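Local coordinates for protein aminoacyl-histidine dipeptidase (Vibrio alginolyticus, PDB 3MRU) that probably hydrolyses dipeptides, preferring hydrophobic ones that include prolyl amino acids, as a zinc-dependent metallopeptidase of the M20 family, at residues 78-83 with 171-176; 82-87 with 459-464; 91-96 with 112-117; 106-111 with 464-469. One frame throughout, in Å; residues are numbered along the deposited sequence.

How the interactions relate
Interactions 1 and 2 share D82 and M83, their centres about 14 Å apart; interaction 1 holds H80 and D173, ligands of one zinc ion, and interaction 2 holds H461, a ligand of the other. Interaction 1 joins strands 75-80 and 168-171 of the mixed six-stranded sheet; interaction 4 joins strands 108-111 and 466-468 of a separate antiparallel sheet. Along the chain, interaction 3 is nested inside the loops closed by interactions 1 and 2, whereas interaction 4 crosses all three. The centres of interactions 2 and 3 are about 8 Å apart, with T115 probably hydrogen-bonded to V84. E465 receives G117 N, so interaction 4 reaches the metal site through interactions 2 and 3, without touching interaction 1.

Interaction 1 of 4, residues 78-83 with 171-176; sequences QAHIDM and NTDSEQ. With ZN (zinc ion), chain D.
Q78 and N171 pair as a parallel beta bridge, their CA atoms 4.8 Å apart, and just beyond it T172 N donates to Q78 O at 3.1 Å. Strands 75-80 and 168-171 are neighbours in the mixed six-stranded sheet, and H80, the last residue of 75-80, and D173, two residues past the end of 168-171, reach the zinc site of this M20 peptidase. T172 OG1 adds a weak bond to the same Q78 O, so the one carbonyl takes both a main-chain and a side-chain donor; A79 CB packs against that hydroxyl. CB of D173 points toward 78-83, CG is anti to the backbone N (chi1 -160°), and OD2 binds the zinc ion at 2.4 Å. The same OD2 accepts from N120 ND2, a second-shell hold on the carboxylate. H80 NE2 lies 2.8 Å from the metal, a long approach, with D119 OD1, another ligand of this zinc, close beside it; D119 is the third residue of the site in this model. The imidazole and the carboxylate planes are turned 55° apart. D173 OD1 comes to the ring edge, near its plane, 3.4 Å from H80 CD2.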
# COMPACT_ATOMS: atom_id res chain seq x y z
N GLN A 78 -7.78 -13.17 11.89
CA GLN A 78 -7.77 -11.73 12.02
C GLN A 78 -8.42 -11.01 10.88
O GLN A 78 -8.26 -11.35 9.71
CB GLN A 78 -6.35 -11.21 12.24
CG GLN A 78 -6.24 -9.72 12.59
CD GLN A 78 -5.98 -8.85 11.39
OE1 GLN A 78 -6.37 -7.69 11.37
NE2 GLN A 78 -5.29 -9.39 10.39
N ALA A 79 -9.16 -9.99 11.27
CA ALA A 79 -9.86 -9.11 10.35
C ALA A 79 -9.93 -7.77 11.07
O ALA A 79 -9.54 -7.66 12.25
CB ALA A 79 -11.26 -9.65 10.06
N HIS A 80 -10.40 -6.75 10.36
CA HIS A 80 -10.57 -5.46 10.96
C HIS A 80 -12.04 -5.08 10.87
O HIS A 80 -12.73 -5.42 9.90
CB HIS A 80 -9.69 -4.47 10.25
CG HIS A 80 -10.15 -4.16 8.87
ND1 HIS A 80 -11.15 -3.26 8.61
CD2 HIS A 80 -9.73 -4.62 7.67
CE1 HIS A 80 -11.34 -3.18 7.31
NE2 HIS A 80 -10.49 -3.99 6.71
N ILE A 81 -12.50 -4.37 11.91
CA ILE A 81 -13.93 -4.08 12.19
C ILE A 81 -14.47 -2.93 11.36
O ILE A 81 -15.57 -2.99 10.82
CB ILE A 81 -14.14 -3.75 13.67
CG1 ILE A 81 -13.80 -4.98 14.52
CG2 ILE A 81 -15.52 -3.24 13.94
CD1 ILE A 81 -13.65 -4.72 16.02
N ASP A 82 -13.68 -1.88 11.26
CA ASP A 82 -14.13 -0.71 10.53
C ASP A 82 -14.32 -1.01 9.07
O ASP A 82 -13.61 -1.84 8.49
CB ASP A 82 -13.20 0.47 10.73
CG ASP A 82 -11.92 0.35 9.97
OD1 ASP A 82 -11.15 -0.58 10.27
OD2 ASP A 82 -11.70 1.20 9.08
N MET A 83 -15.31 -0.36 8.50
CA MET A 83 -15.65 -0.44 7.10
C MET A 83 -15.15 0.87 6.53
O MET A 83 -14.50 1.64 7.25
CB MET A 83 -17.17 -0.48 7.02
CG MET A 83 -17.78 -0.26 5.67
SD MET A 83 -19.56 -0.34 5.82
CE MET A 83 -19.78 -2.08 6.14
N ASN A 171 -4.69 -13.63 8.30
CA ASN A 171 -5.39 -12.44 7.92
C ASN A 171 -6.27 -12.71 6.73
O ASN A 171 -5.86 -13.33 5.75
CB ASN A 171 -4.42 -11.32 7.64
CG ASN A 171 -5.12 -10.12 7.07
OD1 ASN A 171 -5.51 -9.21 7.80
ND2 ASN A 171 -5.34 -10.12 5.75
N THR A 172 -7.50 -12.21 6.82
CA THR A 172 -8.53 -12.47 5.84
C THR A 172 -8.80 -11.21 5.04
O THR A 172 -9.92 -10.98 4.59
CB THR A 172 -9.82 -12.79 6.55
OG1 THR A 172 -10.36 -11.57 7.04
CG2 THR A 172 -9.56 -13.69 7.73
N ASP A 173 -7.77 -10.38 4.87
CA ASP A 173 -7.94 -9.03 4.36
C ASP A 173 -7.53 -8.88 2.88
O ASP A 173 -7.72 -7.81 2.30
CB ASP A 173 -7.19 -8.02 5.27
CG ASP A 173 -7.69 -6.57 5.12
OD1 ASP A 173 -7.12 -5.67 5.79
OD2 ASP A 173 -8.66 -6.33 4.36
N SER A 174 -6.99 -9.93 2.27
CA SER A 174 -6.71 -9.87 0.83
C SER A 174 -8.00 -9.96 0.05
O SER A 174 -8.99 -10.46 0.57
CB SER A 174 -5.79 -11.01 0.40
OG SER A 174 -5.97 -11.27 -0.99
N GLU A 175 -7.98 -9.52 -1.20
CA GLU A 175 -9.21 -9.53 -2.01
C GLU A 175 -9.21 -10.36 -3.30
O GLU A 175 -9.82 -9.97 -4.30
CB GLU A 175 -9.71 -8.10 -2.27
CG GLU A 175 -8.62 -7.07 -2.55
CD GLU A 175 -7.87 -6.68 -1.30
OE1 GLU A 175 -6.76 -7.21 -1.09
OE2 GLU A 175 -8.43 -5.87 -0.50
N GLN A 176 -8.51 -11.50 -3.27
CA GLN A 176 -8.67 -12.53 -4.31
C GLN A 176 -8.58 -13.99 -3.83
O GLN A 176 -7.70 -14.34 -3.02
CB GLN A 176 -7.64 -12.33 -5.43
CG GLN A 176 -8.14 -12.73 -6.80
CD GLN A 176 -8.90 -11.60 -7.45
OE1 GLN A 176 -9.85 -11.81 -8.21
NE2 GLN A 176 -8.49 -10.36 -7.13
ZN ZN D . -9.21 -4.03 4.27

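Interaction 2 of 4, residues 82-87 with 459-464; sequences DMVPQK and FPHSPD. With ZN (zinc ion), chain C.
H461 NE2 binds a zinc ion at 2.6 Å, and V84 of the facing loop packs against the same imidazole. H461 is the third residue of a type II beta turn running from F459 to S462, with the positive phi (71°) that this position of the turn has. D119 binds this zinc as well and also the neighbouring one, so the turn supplies one side of the two-zinc site seen in this M20 peptidase.

Segment 82-87 meets the turn by packing. V84 points toward it and sets CG2 obliquely by the ring, 3.5 Å from H461 CD2 and 3.9 Å from H461 NE2, while CG1 approaches the same CD2. This aliphatic fork borders the metal-binding side of the imidazole, and E150 touches both residues. T115 OG1 is a probable hydrogen-bond partner of the V84 carbonyl.

Further along, the two segments run in roughly the same direction, 25° apart. Q86 points toward the turn, and its CG, anti to the carbonyl carbon and beside the backbone N (chi1 -71°), lies 3.7 Å from H461 O. K87 is poorly ordered, and the position of its NZ, close to Q86 OE1, is uncertain. P463 O receives K112 NZ from the loop after strand 108-111. On the side of 82-87, P463 CD approaches Q86 O at 4.2 Å, and P463 CG lies 3.6 Å from K87 O.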
# COMPACT_ATOMS: atom_id res chain seq x y z
N ASP A 82 -13.68 -1.88 11.26
CA ASP A 82 -14.13 -0.71 10.53
C ASP A 82 -14.32 -1.01 9.07
O ASP A 82 -13.61 -1.84 8.49
CB ASP A 82 -13.20 0.47 10.73
CG ASP A 82 -11.92 0.35 9.97
OD1 ASP A 82 -11.15 -0.58 10.27
OD2 ASP A 82 -11.70 1.20 9.08
N MET A 83 -15.31 -0.36 8.50
CA MET A 83 -15.65 -0.44 7.10
C MET A 83 -15.15 0.87 6.53
O MET A 83 -14.50 1.64 7.25
CB MET A 83 -17.17 -0.48 7.02
CG MET A 83 -17.78 -0.26 5.67
SD MET A 83 -19.56 -0.34 5.82
CE MET A 83 -19.78 -2.08 6.14
N VAL A 84 -15.42 1.15 5.25
CA VAL A 84 -15.07 2.44 4.66
C VAL A 84 -16.30 3.18 4.17
O VAL A 84 -17.06 2.64 3.35
CB VAL A 84 -14.04 2.24 3.50
CG1 VAL A 84 -13.82 3.53 2.70
CG2 VAL A 84 -12.72 1.68 4.03
N PRO A 85 -16.51 4.42 4.67
CA PRO A 85 -17.71 5.20 4.34
C PRO A 85 -17.66 5.86 2.97
O PRO A 85 -16.97 6.86 2.80
CB PRO A 85 -17.74 6.27 5.44
CG PRO A 85 -16.31 6.46 5.82
CD PRO A 85 -15.61 5.15 5.59
N GLN A 86 -18.35 5.31 1.98
CA GLN A 86 -18.46 6.02 0.71
C GLN A 86 -19.81 5.78 0.11
O GLN A 86 -20.20 4.65 -0.16
CB GLN A 86 -17.38 5.60 -0.28
CG GLN A 86 -15.96 6.07 0.06
CD GLN A 86 -15.60 7.38 -0.61
OE1 GLN A 86 -16.47 8.21 -0.92
NE2 GLN A 86 -14.31 7.57 -0.85
N LYS A 87 -20.51 6.86 -0.16
CA LYS A 87 -21.85 6.79 -0.65
C LYS A 87 -21.86 7.20 -2.08
O LYS A 87 -20.95 7.83 -2.57
CB LYS A 87 -22.69 7.77 0.12
CG LYS A 87 -22.01 9.11 0.20
CD LYS A 87 -20.74 9.09 -0.67
CE LYS A 87 -19.87 10.32 -0.48
NZ LYS A 87 -18.44 10.03 -0.78
N PHE A 459 -13.69 -3.58 -6.54
CA PHE A 459 -14.06 -2.17 -6.34
C PHE A 459 -14.28 -1.78 -4.89
O PHE A 459 -15.19 -1.00 -4.61
CB PHE A 459 -15.34 -1.78 -7.09
CG PHE A 459 -15.34 -2.14 -8.52
CD1 PHE A 459 -16.46 -2.73 -9.09
CD2 PHE A 459 -14.23 -1.88 -9.32
CE1 PHE A 459 -16.50 -3.06 -10.46
CE2 PHE A 459 -14.25 -2.20 -10.67
CZ PHE A 459 -15.39 -2.79 -11.24
N PRO A 460 -13.44 -2.28 -3.97
CA PRO A 460 -13.74 -1.91 -2.59
C PRO A 460 -13.57 -0.40 -2.48
O PRO A 460 -12.94 0.20 -3.35
CB PRO A 460 -12.66 -2.65 -1.78
CG PRO A 460 -11.54 -2.87 -2.74
CD PRO A 460 -12.21 -3.08 -4.08
N HIS A 461 -14.13 0.21 -1.44
CA HIS A 461 -13.99 1.65 -1.20
C HIS A 461 -14.78 2.47 -2.24
O HIS A 461 -14.55 3.68 -2.38
CB HIS A 461 -12.51 2.09 -1.15
CG HIS A 461 -11.64 1.20 -0.33
ND1 HIS A 461 -11.18 -0.02 -0.78
CD2 HIS A 461 -11.15 1.34 0.93
CE1 HIS A 461 -10.46 -0.60 0.16
NE2 HIS A 461 -10.42 0.20 1.21
N SER A 462 -15.70 1.82 -2.95
CA SER A 462 -16.62 2.55 -3.81
C SER A 462 -18.06 2.04 -3.66
O SER A 462 -18.29 0.93 -3.20
CB SER A 462 -16.14 2.54 -5.26
OG SER A 462 -16.89 1.63 -6.05
N PRO A 463 -19.05 2.86 -4.06
CA PRO A 463 -20.42 2.34 -4.17
C PRO A 463 -20.52 1.07 -5.08
O PRO A 463 -21.61 0.47 -5.21
CB PRO A 463 -21.14 3.53 -4.82
CG PRO A 463 -20.40 4.73 -4.31
CD PRO A 463 -18.98 4.32 -4.16
N ASP A 464 -19.40 0.66 -5.68
CA ASP A 464 -19.42 -0.48 -6.58
C ASP A 464 -18.89 -1.74 -5.94
O ASP A 464 -18.96 -2.82 -6.54
CB ASP A 464 -18.53 -0.24 -7.79
CG ASP A 464 -18.84 1.06 -8.47
OD1 ASP A 464 -20.03 1.30 -8.76
OD2 ASP A 464 -17.89 1.86 -8.70
ZN ZN C . -10.04 -1.64 2.97

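Interaction 3 of 4, residues 91-96 with 112-117; sequences TDHDFT and KGTTLG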
# COMPACT_ATOMS: atom_id res chain seq x y z
N THR A 91 -27.79 9.59 -2.88
CA THR A 91 -28.59 8.67 -2.06
C THR A 91 -28.37 9.02 -0.60
O THR A 91 -27.24 9.30 -0.20
CB THR A 91 -28.19 7.16 -2.25
OG1 THR A 91 -27.05 6.84 -1.43
CG2 THR A 91 -27.90 6.79 -3.73
N ASP A 92 -29.42 8.98 0.21
CA ASP A 92 -29.30 9.38 1.61
C ASP A 92 -28.70 8.29 2.50
O ASP A 92 -29.29 7.22 2.67
CB ASP A 92 -30.66 9.83 2.16
CG ASP A 92 -30.55 10.51 3.53
OD1 ASP A 92 -29.98 11.63 3.62
OD2 ASP A 92 -31.04 9.91 4.53
N HIS A 93 -27.55 8.57 3.11
CA HIS A 93 -26.95 7.61 4.02
C HIS A 93 -26.09 8.25 5.11
O HIS A 93 -25.00 8.75 4.83
CB HIS A 93 -26.15 6.54 3.23
CG HIS A 93 -26.00 5.23 3.95
ND1 HIS A 93 -24.91 4.92 4.73
CD2 HIS A 93 -26.83 4.16 4.01
CE1 HIS A 93 -25.07 3.72 5.25
NE2 HIS A 93 -26.23 3.23 4.83
N ASP A 94 -26.57 8.22 6.35
CA ASP A 94 -25.73 8.64 7.46
C ASP A 94 -24.93 7.44 7.91
O ASP A 94 -25.42 6.59 8.64
CB ASP A 94 -26.56 9.22 8.61
CG ASP A 94 -25.77 10.22 9.46
OD1 ASP A 94 -25.50 11.36 8.96
OD2 ASP A 94 -25.45 9.90 10.64
N PHE A 95 -23.69 7.37 7.46
CA PHE A 95 -22.82 6.26 7.83
C PHE A 95 -22.77 6.00 9.33
O PHE A 95 -22.88 4.87 9.75
CB PHE A 95 -21.42 6.38 7.21
CG PHE A 95 -21.37 5.95 5.75
CD1 PHE A 95 -21.67 6.85 4.73
CD2 PHE A 95 -21.08 4.63 5.41
CE1 PHE A 95 -21.66 6.45 3.41
CE2 PHE A 95 -21.07 4.23 4.08
CZ PHE A 95 -21.35 5.13 3.08
N THR A 96 -22.64 7.04 10.14
CA THR A 96 -22.57 6.83 11.59
C THR A 96 -23.81 6.08 12.06
O THR A 96 -23.73 5.32 13.01
CB THR A 96 -22.34 8.14 12.38
OG1 THR A 96 -23.42 9.04 12.13
CG2 THR A 96 -21.00 8.80 12.01
N LYS A 112 -26.57 -0.96 -2.32
CA LYS A 112 -26.77 0.15 -3.25
C LYS A 112 -26.62 1.58 -2.71
O LYS A 112 -27.12 1.94 -1.63
CB LYS A 112 -27.98 0.01 -4.20
CG LYS A 112 -27.63 0.53 -5.63
CD LYS A 112 -26.44 -0.26 -6.29
CE LYS A 112 -25.04 0.18 -5.79
NZ LYS A 112 -23.98 -0.90 -5.88
N GLY A 113 -25.91 2.36 -3.51
CA GLY A 113 -25.59 3.72 -3.18
C GLY A 113 -24.56 3.78 -2.08
O GLY A 113 -24.38 4.84 -1.47
N THR A 114 -23.88 2.66 -1.81
CA THR A 114 -22.91 2.65 -0.69
C THR A 114 -21.86 1.51 -0.71
O THR A 114 -22.13 0.41 -1.18
CB THR A 114 -23.66 2.70 0.68
OG1 THR A 114 -22.73 2.54 1.75
CG2 THR A 114 -24.74 1.62 0.79
N THR A 115 -20.66 1.79 -0.20
CA THR A 115 -19.67 0.74 0.05
C THR A 115 -20.32 -0.36 0.86
O THR A 115 -21.16 -0.07 1.70
CB THR A 115 -18.46 1.21 0.87
OG1 THR A 115 -18.90 1.99 1.98
CG2 THR A 115 -17.50 2.00 0.04
N LEU A 116 -19.90 -1.62 0.62
CA LEU A 116 -20.52 -2.78 1.24
C LEU A 116 -19.82 -3.27 2.47
O LEU A 116 -20.43 -3.92 3.29
CB LEU A 116 -20.64 -3.92 0.24
CG LEU A 116 -20.90 -5.34 0.75
CD1 LEU A 116 -22.31 -5.55 1.29
CD2 LEU A 116 -20.68 -6.24 -0.41
N GLY A 117 -18.53 -2.98 2.61
CA GLY A 117 -17.79 -3.41 3.80
C GLY A 117 -17.53 -4.90 3.79
O GLY A 117 -17.15 -5.49 4.81
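T114 and F95 meet where the threonine hydroxyl comes obliquely to the tip of the phenyl ring, OG1 lying 3.2 Å from F95 CZ. The two side chains slide past each other in opposite directions. T114 has OG1 anti to the backbone N (chi1 174°), which puts the hydroxyl beside its own carbonyl carbon and lets it donate to T115 O at 3.0 Å, tilted 17° from the carbonyl plane. T115 crosses F95 at about a right angle, its OG1 3.8 Å from F95 CE2; the probable main partner of that hydroxyl is V84 O, and Q86 N adds a weak bond to it.

H93 points toward 112-117. Its ND1 stands 3.6 Å above the plane of the F95 ring, over the centre, while F95 CG lies in the imidazole plane at its edge. H93 NE2 is bonded to P99 O, which restrains the ring, and T114 OG1 lies over one imidazole face.

At the other end T91 holds OG1 between its backbone N and carbonyl carbon (chi1 82°), from where it makes a weak bond to G113 O at 3.3 Å; its CG2 packs on G113 CA. Beyond these threonines 112-117 ends at G117, the N-cap of helix 118-121, so the contact packs a surface loop onto the lead-in to the helix that carries the zinc ligand D119.

Interaction 4 of 4, residues 106-111 with 464-469; sequences GEWVTA and DEKVKI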
# COMPACT_ATOMS: atom_id res chain seq x y z
N GLY A 106 -26.97 -11.44 -9.27
CA GLY A 106 -26.21 -12.41 -10.08
C GLY A 106 -25.17 -13.24 -9.35
O GLY A 106 -25.50 -14.02 -8.48
N GLU A 107 -23.91 -13.07 -9.70
CA GLU A 107 -22.82 -13.82 -9.10
C GLU A 107 -22.20 -13.00 -7.95
O GLU A 107 -21.18 -13.39 -7.36
CB GLU A 107 -21.80 -14.18 -10.19
CG GLU A 107 -22.19 -13.62 -11.60
CD GLU A 107 -21.07 -13.76 -12.66
OE1 GLU A 107 -21.01 -12.88 -13.58
OE2 GLU A 107 -20.28 -14.74 -12.56
N TRP A 108 -22.87 -11.89 -7.62
CA TRP A 108 -22.35 -10.84 -6.73
C TRP A 108 -23.33 -10.41 -5.64
O TRP A 108 -24.54 -10.53 -5.78
CB TRP A 108 -22.03 -9.60 -7.55
CG TRP A 108 -21.08 -9.86 -8.62
CD1 TRP A 108 -21.37 -10.19 -9.91
CD2 TRP A 108 -19.66 -9.86 -8.51
NE1 TRP A 108 -20.21 -10.39 -10.61
CE2 TRP A 108 -19.14 -10.18 -9.77
CE3 TRP A 108 -18.77 -9.60 -7.46
CZ2 TRP A 108 -17.77 -10.26 -10.02
CZ3 TRP A 108 -17.41 -9.67 -7.70
CH2 TRP A 108 -16.92 -10.00 -8.97
N VAL A 109 -22.79 -9.85 -4.57
CA VAL A 109 -23.60 -9.20 -3.56
C VAL A 109 -23.02 -7.82 -3.39
O VAL A 109 -21.83 -7.69 -3.10
CB VAL A 109 -23.55 -9.95 -2.20
CG1 VAL A 109 -23.93 -9.04 -1.00
CG2 VAL A 109 -24.45 -11.19 -2.25
N THR A 110 -23.85 -6.81 -3.61
CA THR A 110 -23.44 -5.41 -3.43
C THR A 110 -24.48 -4.66 -2.57
O THR A 110 -25.57 -5.17 -2.33
CB THR A 110 -23.13 -4.70 -4.81
OG1 THR A 110 -22.64 -3.36 -4.61
CG2 THR A 110 -24.34 -4.71 -5.75
N ALA A 111 -24.11 -3.49 -2.06
CA ALA A 111 -25.05 -2.60 -1.38
C ALA A 111 -25.36 -1.50 -2.34
O ALA A 111 -24.49 -1.12 -3.12
CB ALA A 111 -24.40 -2.02 -0.16
N ASP A 464 -19.40 0.66 -5.68
CA ASP A 464 -19.42 -0.48 -6.58
C ASP A 464 -18.89 -1.74 -5.94
O ASP A 464 -18.96 -2.82 -6.54
CB ASP A 464 -18.53 -0.24 -7.79
CG ASP A 464 -18.84 1.06 -8.47
OD1 ASP A 464 -20.03 1.30 -8.76
OD2 ASP A 464 -17.89 1.86 -8.70
N GLU A 465 -18.38 -1.63 -4.72
CA GLU A 465 -17.88 -2.82 -4.02
C GLU A 465 -18.83 -4.00 -4.19
O GLU A 465 -19.83 -4.11 -3.48
CB GLU A 465 -17.68 -2.51 -2.53
CG GLU A 465 -17.09 -3.66 -1.73
CD GLU A 465 -16.87 -3.31 -0.28
OE1 GLU A 465 -16.67 -4.23 0.54
OE2 GLU A 465 -16.89 -2.10 0.06
N LYS A 466 -18.53 -4.87 -5.15
CA LYS A 466 -19.30 -6.09 -5.40
C LYS A 466 -18.43 -7.30 -5.05
O LYS A 466 -17.27 -7.37 -5.45
CB LYS A 466 -19.75 -6.16 -6.86
CG LYS A 466 -18.62 -6.01 -7.86
CD LYS A 466 -19.14 -5.52 -9.21
CE LYS A 466 -18.30 -6.05 -10.35
NZ LYS A 466 -19.11 -6.85 -11.31
N VAL A 467 -19.00 -8.25 -4.30
CA VAL A 467 -18.26 -9.45 -3.87
C VAL A 467 -18.82 -10.72 -4.53
O VAL A 467 -20.03 -10.89 -4.65
CB VAL A 467 -18.30 -9.61 -2.34
CG1 VAL A 467 -17.09 -10.40 -1.86
CG2 VAL A 467 -18.36 -8.26 -1.66
N LYS A 468 -17.93 -11.61 -4.96
CA LYS A 468 -18.34 -12.76 -5.75
C LYS A 468 -18.76 -13.89 -4.79
O LYS A 468 -17.93 -14.41 -4.00
CB LYS A 468 -17.22 -13.20 -6.67
CG LYS A 468 -17.68 -13.97 -7.90
CD LYS A 468 -16.46 -14.44 -8.71
CE LYS A 468 -16.62 -15.85 -9.28
NZ LYS A 468 -17.49 -15.87 -10.51
N ILE A 469 -20.04 -14.26 -4.84
CA ILE A 469 -20.65 -15.12 -3.83
C ILE A 469 -19.93 -16.47 -3.75
O ILE A 469 -19.61 -16.97 -2.66
CB ILE A 469 -22.15 -15.37 -4.14
CG1 ILE A 469 -22.97 -14.09 -3.98
CG2 ILE A 469 -22.73 -16.43 -3.24
CD1 ILE A 469 -24.33 -14.10 -4.68
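V109 and V467 form a hydrogen-bonded pair, V109 N donating to V467 O at 3.0 Å and V467 N returning to V109 O. W108 and K468 form the adjoining non-hydrogen-bonded pair, and beyond it I469 N reaches E107 O at 2.9 Å. T110 OG1 lies 3.1 Å from E465 O, but A111 O is a second acceptor within reach of the same proton.

Ring contacts centre on W108, whose indole, with CG beside the backbone N (chi1 -57°), lies between two lysines. On one face K466 sets CG over the six-membered ring and, after bends at chi3 and chi4, NZ over the five-membered ring, 3.9 Å from its centroid. This is a cation-pi contact 22° off the normal. Over the opposite face K468 CB makes a CH-pi contact, 4.0 Å from the six-membered centroid.

These strands, 108-111 and 466-468, are the inner pair of a four-stranded antiparallel sheet flanked by 102-105 and 457-458. Between charged groups, E107 OE2 and K468 NZ make only a long salt bridge of 3.6 Å; the main partner of K468 NZ is D470, with which it forms a salt bridge.

Apolar packing falls on the side of V109 and V467. V109 CG2 meets I469 CG1 at 3.7 Å, the two side chains crossing at about a right angle, and W17 of helix 14-25 touches both V109 and I469.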